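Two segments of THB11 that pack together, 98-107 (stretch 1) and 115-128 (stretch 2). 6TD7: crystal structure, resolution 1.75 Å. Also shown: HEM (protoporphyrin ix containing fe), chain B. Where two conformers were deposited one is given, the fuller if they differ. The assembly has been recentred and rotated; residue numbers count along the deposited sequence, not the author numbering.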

# COMPACT_ATOMS: atom_id res chain seq x y z
N GLY A 98 -6.07 -5.04 -2.14
CA GLY A 98 -4.75 -4.66 -1.69
C GLY A 98 -4.74 -4.22 -0.24
O GLY A 98 -3.84 -4.59 0.53
N MET A 99 -5.72 -3.41 0.16
CA MET A 99 -5.76 -2.95 1.55
C MET A 99 -6.06 -4.11 2.51
O MET A 99 -5.50 -4.17 3.60
CB MET A 99 -6.78 -1.82 1.70
CG MET A 99 -6.15 -0.45 1.44
SD MET A 99 -7.27 0.97 1.50
CE MET A 99 -8.69 0.36 0.60
N LYS A 100 -6.93 -5.04 2.10
CA LYS A 100 -7.15 -6.25 2.89
C LYS A 100 -5.83 -6.98 3.12
O LYS A 100 -5.53 -7.40 4.24
CB LYS A 100 -8.16 -7.15 2.18
CG LYS A 100 -8.47 -8.48 2.89
CD LYS A 100 -8.30 -9.68 1.95
CE LYS A 100 -9.42 -10.71 2.12
NZ LYS A 100 -8.91 -12.07 2.38
N TYR A 101 -5.03 -7.13 2.07
CA TYR A 101 -3.79 -7.89 2.17
C TYR A 101 -2.75 -7.17 3.02
O TYR A 101 -1.97 -7.83 3.73
CB TYR A 101 -3.23 -8.17 0.78
CG TYR A 101 -3.99 -9.22 0.02
CD1 TYR A 101 -4.47 -10.36 0.66
CD2 TYR A 101 -4.22 -9.09 -1.34
CE1 TYR A 101 -5.16 -11.32 -0.04
CE2 TYR A 101 -4.91 -10.05 -2.05
CZ TYR A 101 -5.38 -11.16 -1.39
OH TYR A 101 -6.07 -12.13 -2.08
N PHE A 102 -2.70 -5.84 2.97
CA PHE A 102 -1.78 -5.12 3.84
C PHE A 102 -2.18 -5.30 5.29
O PHE A 102 -1.33 -5.49 6.17
CB PHE A 102 -1.75 -3.64 3.46
CG PHE A 102 -0.57 -2.90 4.01
CD1 PHE A 102 -0.61 -2.35 5.27
CD2 PHE A 102 0.58 -2.77 3.25
CE1 PHE A 102 0.47 -1.68 5.78
CE2 PHE A 102 1.67 -2.09 3.74
CZ PHE A 102 1.61 -1.54 5.01
N GLU A 103 -3.49 -5.25 5.57
CA GLU A 103 -3.98 -5.48 6.92
C GLU A 103 -3.71 -6.91 7.37
O GLU A 103 -3.34 -7.14 8.53
CB GLU A 103 -5.48 -5.18 6.96
CG GLU A 103 -6.14 -5.38 8.31
CD GLU A 103 -7.65 -5.33 8.23
OE1 GLU A 103 -8.27 -4.67 9.08
OE2 GLU A 103 -8.22 -5.94 7.30
N GLU A 104 -3.91 -7.89 6.48
CA GLU A 104 -3.61 -9.28 6.82
C GLU A 104 -2.14 -9.45 7.17
O GLU A 104 -1.79 -10.18 8.11
CB GLU A 104 -3.98 -10.20 5.66
CG GLU A 104 -5.47 -10.39 5.45
CD GLU A 104 -5.79 -11.39 4.35
OE1 GLU A 104 -6.99 -11.66 4.15
OE2 GLU A 104 -4.86 -11.91 3.70
N ALA A 105 -1.25 -8.82 6.40
CA ALA A 105 0.17 -8.90 6.67
C ALA A 105 0.51 -8.37 8.06
O ALA A 105 1.29 -8.98 8.79
CB ALA A 105 0.96 -8.14 5.60
N MET A 106 -0.08 -7.24 8.44
CA MET A 106 0.15 -6.72 9.79
C MET A 106 -0.40 -7.67 10.84
O MET A 106 0.24 -7.90 11.88
CB MET A 106 -0.47 -5.33 9.94
CG MET A 106 0.33 -4.21 9.29
SD MET A 106 -0.34 -2.58 9.67
CE MET A 106 -1.93 -2.70 8.88
N THR A 107 -1.59 -8.23 10.61
CA THR A 107 -2.16 -9.17 11.56
C THR A 107 -1.26 -10.38 11.74
O THR A 107 -0.99 -10.82 12.87
CB THR A 107 -3.56 -9.61 11.10
OG1 THR A 107 -4.42 -8.47 10.97
CG2 THR A 107 -4.16 -10.60 12.09
CHA HEM B . 3.02 2.11 -7.63
CHB HEM B . 0.02 -1.56 -8.79
CHC HEM B . -2.09 -1.40 -4.42
CHD HEM B . 0.59 2.58 -3.40
C1A HEM B . 2.43 1.08 -8.33
C2A HEM B . 2.79 0.55 -9.64
C3A HEM B . 1.95 -0.45 -9.93
C4A HEM B . 1.03 -0.61 -8.83
CMA HEM B . 1.96 -1.32 -11.21
CAA HEM B . 3.94 1.01 -10.56
CBA HEM B . 3.87 2.50 -10.89
CGA HEM B . 5.15 2.92 -11.56
O1A HEM B . 5.15 4.01 -12.19
O2A HEM B . 6.17 2.18 -11.48
C1B HEM B . -0.76 -1.87 -7.70
C2B HEM B . -1.67 -2.99 -7.60
C3B HEM B . -2.27 -2.95 -6.41
C4B HEM B . -1.75 -1.81 -5.69
CMB HEM B . -1.92 -4.04 -8.71
CAB HEM B . -3.31 -3.98 -5.91
CBB HEM B . -4.09 -3.74 -4.85
C1C HEM B . -1.52 -0.32 -3.79
C2C HEM B . -1.81 0.06 -2.43
C3C HEM B . -1.11 1.15 -2.14
C4C HEM B . -0.29 1.51 -3.30
CMC HEM B . -2.81 -0.65 -1.50
CAC HEM B . -1.16 1.86 -0.78
CBC HEM B . -1.08 3.19 -0.72
C1D HEM B . 1.53 2.74 -4.41
C2D HEM B . 2.68 3.61 -4.37
C3D HEM B . 3.34 3.49 -5.53
C4D HEM B . 2.66 2.52 -6.35
CMD HEM B . 3.05 4.53 -3.19
CAD HEM B . 4.65 4.19 -5.93
CBD HEM B . 4.44 5.58 -6.52
CGD HEM B . 5.85 6.10 -6.67
O1D HEM B . 6.31 6.86 -5.78
O2D HEM B . 6.51 5.72 -7.67
NA HEM B . 1.35 0.34 -7.88
NB HEM B . -0.83 -1.17 -6.51
NC HEM B . -0.57 0.58 -4.29
ND HEM B . 1.55 2.09 -5.63
FE HEM B . 0.41 0.48 -6.05
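Stretch 2 115-128: LRGEVMRRMLPYKD

How does the second stretch run across the first? Both are helical: residues 98-107 form part of one longer helix, and 115-123 belong to another, with helical structure again at Tyr126 to Asp128, continuing beyond the stretch. The two helices run nearly antiparallel, with 152° between their N-to-C directions and a closest approach of 10.3 Å between axes. The backbones come nearest at Glu103 and Arg116, whose CA atoms are 6.6 Å apart. From there the chain of stretch 2 runs back along stretch 1, so that Arg116 lies by Glu103, Met106 and Thr107, while Met123 and Lys127 reach Met99. Backbone bonds from residue i+4 to i hold the first helix, such as Met106 N to Phe102 O, and most of the second; after Met123 the pattern shortens, with Tyr126 N bonding to Met123 O and Lys127 N to Leu124 O.

What fills the space between the helices? Chiefly methionine. Met120 points its CA-to-CB bond toward stretch 1 and packs as a knob into a hole made by Met99, Phe102, Glu103 and Met106, residues spaced three and four apart that line one side of a helix. Met120 CE lies 3.8 Å from Met99 CG and 3.6 Å from Met99 O, and Met120 SD is 3.7 Å from Met106 CE. Toward the other end of stretch 1, Met106 SD meets Val119 CG1 at 4.0 Å and Leu115 CD1 at 4.4 Å. Met99 extends the apolar contact in the opposite direction, with Met99 CG 3.6 Å from Met123 SD and Met99 CE 4.3 Å from Lys127 CD. Between them the two stretches bury 570 Å², both sides summed.

How does the aromatic ring take part? Phe102, buried, with its CA-to-CB bond pointing toward stretch 2, offers one face to Met123. The methyl CE of Met123 sits 3.8 Å from the centroid of the Phe102 ring and only 14° off the ring normal, a CH-pi contact. Met120 SD approaches obliquely, 4.0 Å from Phe102 CD1, and Val119 CG1 is likewise oblique, 4.0 Å from Phe102 CE1. Met123 also borders the heme, Met123 SD lying 3.9 Å from HEM CAC, so this residue touches both the neighbouring helix and the cofactor.

Do polar groups tie the helices together? No hydrogen bond or salt bridge crosses between them. Thr107 OG1 comes within 3.0 Å of Arg116 NE, but it lies over a face of the guanidinium, where the angle is poor for a hydrogen bond. The threonine hydroxyl instead donates within its own helix, from Thr107 OG1 to Glu103 O at 3.0 Å. Arg116 contributes its aliphatic portion, with Arg116 CD 3.9 Å from both Met106 CB and Glu103 O. Lys100, whose CA-to-CB bond points away from stretch 2, forms a salt bridge within stretch 1, Lys100 NZ lying 2.6 Å from Glu104 OE1.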

# COMPACT_ATOMS: atom_id res chain seq x y z
N LEU A 115 -3.33 -0.60 16.36
CA LEU A 115 -2.26 -0.16 15.46
C LEU A 115 -2.66 -0.33 14.00
O LEU A 115 -2.42 0.56 13.18
CB LEU A 115 -1.01 -0.98 15.79
CG LEU A 115 0.36 -0.70 15.17
CD1 LEU A 115 0.33 -0.73 13.64
CD2 LEU A 115 0.88 0.61 15.70
N ARG A 116 -3.25 -1.47 13.65
CA ARG A 116 -3.65 -1.69 12.27
C ARG A 116 -4.66 -0.65 11.83
O ARG A 116 -4.58 -0.13 10.71
CB ARG A 116 -4.22 -3.09 12.11
CG ARG A 116 -3.31 -4.18 12.62
CD ARG A 116 -3.70 -5.54 12.07
NE ARG A 116 -5.07 -5.93 12.41
CZ ARG A 116 -5.39 -6.78 13.39
NH1 ARG A 116 -4.45 -7.33 14.15
NH2 ARG A 116 -6.66 -7.08 13.61
N GLY A 117 -5.63 -0.33 12.68
CA GLY A 117 -6.62 0.67 12.32
C GLY A 117 -6.00 2.03 12.08
O GLY A 117 -6.37 2.74 11.15
N GLU A 118 -5.03 2.40 12.92
CA GLU A 118 -4.32 3.66 12.74
C GLU A 118 -3.62 3.72 11.39
O GLU A 118 -3.74 4.70 10.66
CB GLU A 118 -3.32 3.84 13.88
CG GLU A 118 -2.47 5.09 13.83
CD GLU A 118 -1.45 5.12 14.95
OE1 GLU A 118 -1.61 4.33 15.91
OE2 GLU A 118 -0.49 5.91 14.87
N VAL A 119 -2.88 2.66 11.05
CA VAL A 119 -2.19 2.60 9.76
C VAL A 119 -3.18 2.60 8.61
O VAL A 119 -3.01 3.33 7.62
CB VAL A 119 -1.28 1.35 9.71
CG1 VAL A 119 -0.69 1.15 8.32
CG2 VAL A 119 -0.18 1.47 10.74
N MET A 120 -4.23 1.78 8.69
CA MET A 120 -5.17 1.73 7.58
C MET A 120 -5.93 3.04 7.41
O MET A 120 -6.30 3.39 6.28
CB MET A 120 -6.16 0.57 7.76
CG MET A 120 -5.51 -0.81 7.79
SD MET A 120 -4.22 -1.06 6.55
CE MET A 120 -5.18 -0.91 5.05
N ARG A 121 -6.17 3.79 8.49
CA ARG A 121 -6.83 5.08 8.34
C ARG A 121 -5.94 6.08 7.61
O ARG A 121 -6.44 6.93 6.87
CB ARG A 121 -7.23 5.65 9.71
CG ARG A 121 -8.58 5.14 10.20
CD ARG A 121 -9.06 5.86 11.46
NE ARG A 121 -8.12 5.70 12.56
CZ ARG A 121 -8.12 4.68 13.41
NH1 ARG A 121 -9.02 3.71 13.31
NH2 ARG A 121 -7.21 4.64 14.37
N ARG A 122 -4.62 5.98 7.78
CA ARG A 122 -3.71 6.84 7.05
C ARG A 122 -3.68 6.49 5.56
O ARG A 122 -3.46 7.37 4.72
CB ARG A 122 -2.30 6.72 7.62
CG ARG A 122 -1.90 7.82 8.55
CD ARG A 122 -0.40 7.81 8.77
NE ARG A 122 0.16 9.14 8.61
CZ ARG A 122 1.40 9.48 8.93
NH1 ARG A 122 2.22 8.57 9.45
NH2 ARG A 122 1.81 10.72 8.75
N MET A 123 -3.91 5.22 5.24
CA MET A 123 -3.84 4.76 3.86
C MET A 123 -5.15 4.98 3.12
O MET A 123 -5.14 5.11 1.89
CB MET A 123 -3.50 3.27 3.85
CG MET A 123 -3.21 2.72 2.47
SD MET A 123 -2.96 0.94 2.51
CE MET A 123 -1.56 0.80 3.62
N LEU A 124 -6.27 5.03 3.84
CA LEU A 124 -7.57 5.07 3.19
C LEU A 124 -7.71 6.24 2.22
O LEU A 124 -8.24 6.02 1.12
CB LEU A 124 -8.68 5.12 4.25
CG LEU A 124 -10.09 5.32 3.70
CD1 LEU A 124 -10.42 4.27 2.65
CD2 LEU A 124 -11.10 5.27 4.84
N PRO A 125 -7.30 7.46 2.54
CA PRO A 125 -7.46 8.56 1.58
C PRO A 125 -6.87 8.27 0.21
O PRO A 125 -7.29 8.86 -0.79
CB PRO A 125 -6.75 9.74 2.27
CG PRO A 125 -6.79 9.40 3.74
CD PRO A 125 -6.66 7.91 3.80
N TYR A 126 -5.90 7.36 0.12
CA TYR A 126 -5.22 7.14 -1.15
C TYR A 126 -6.02 6.27 -2.09
O TYR A 126 -5.67 6.20 -3.28
CB TYR A 126 -3.81 6.61 -0.88
CG TYR A 126 -3.03 7.77 -0.36
CD1 TYR A 126 -2.46 8.68 -1.24
CD2 TYR A 126 -2.96 8.03 1.00
CE1 TYR A 126 -1.80 9.78 -0.78
CE2 TYR A 126 -2.30 9.13 1.47
CZ TYR A 126 -1.72 10.01 0.58
OH TYR A 126 -1.06 11.12 1.03
N LYS A 127 -7.11 5.67 -1.63
CA LYS A 127 -8.06 5.07 -2.56
C LYS A 127 -8.72 6.15 -3.41
O LYS A 127 -8.69 6.08 -4.65
CB LYS A 127 -9.11 4.27 -1.80
CG LYS A 127 -10.11 3.61 -2.72
CD LYS A 127 -11.17 2.87 -1.92
CE LYS A 127 -12.21 2.28 -2.84
NZ LYS A 127 -13.20 1.47 -2.07
N ASP A 128 -9.30 7.17 -2.77
CA ASP A 128 -9.87 8.29 -3.52
C ASP A 128 -8.82 8.99 -4.38
O ASP A 128 -9.12 9.46 -5.48
CB ASP A 128 -10.52 9.28 -2.55
CG ASP A 128 -11.89 8.83 -2.07
OD1 ASP A 128 -12.42 7.83 -2.60
OD2 ASP A 128 -12.43 9.49 -1.16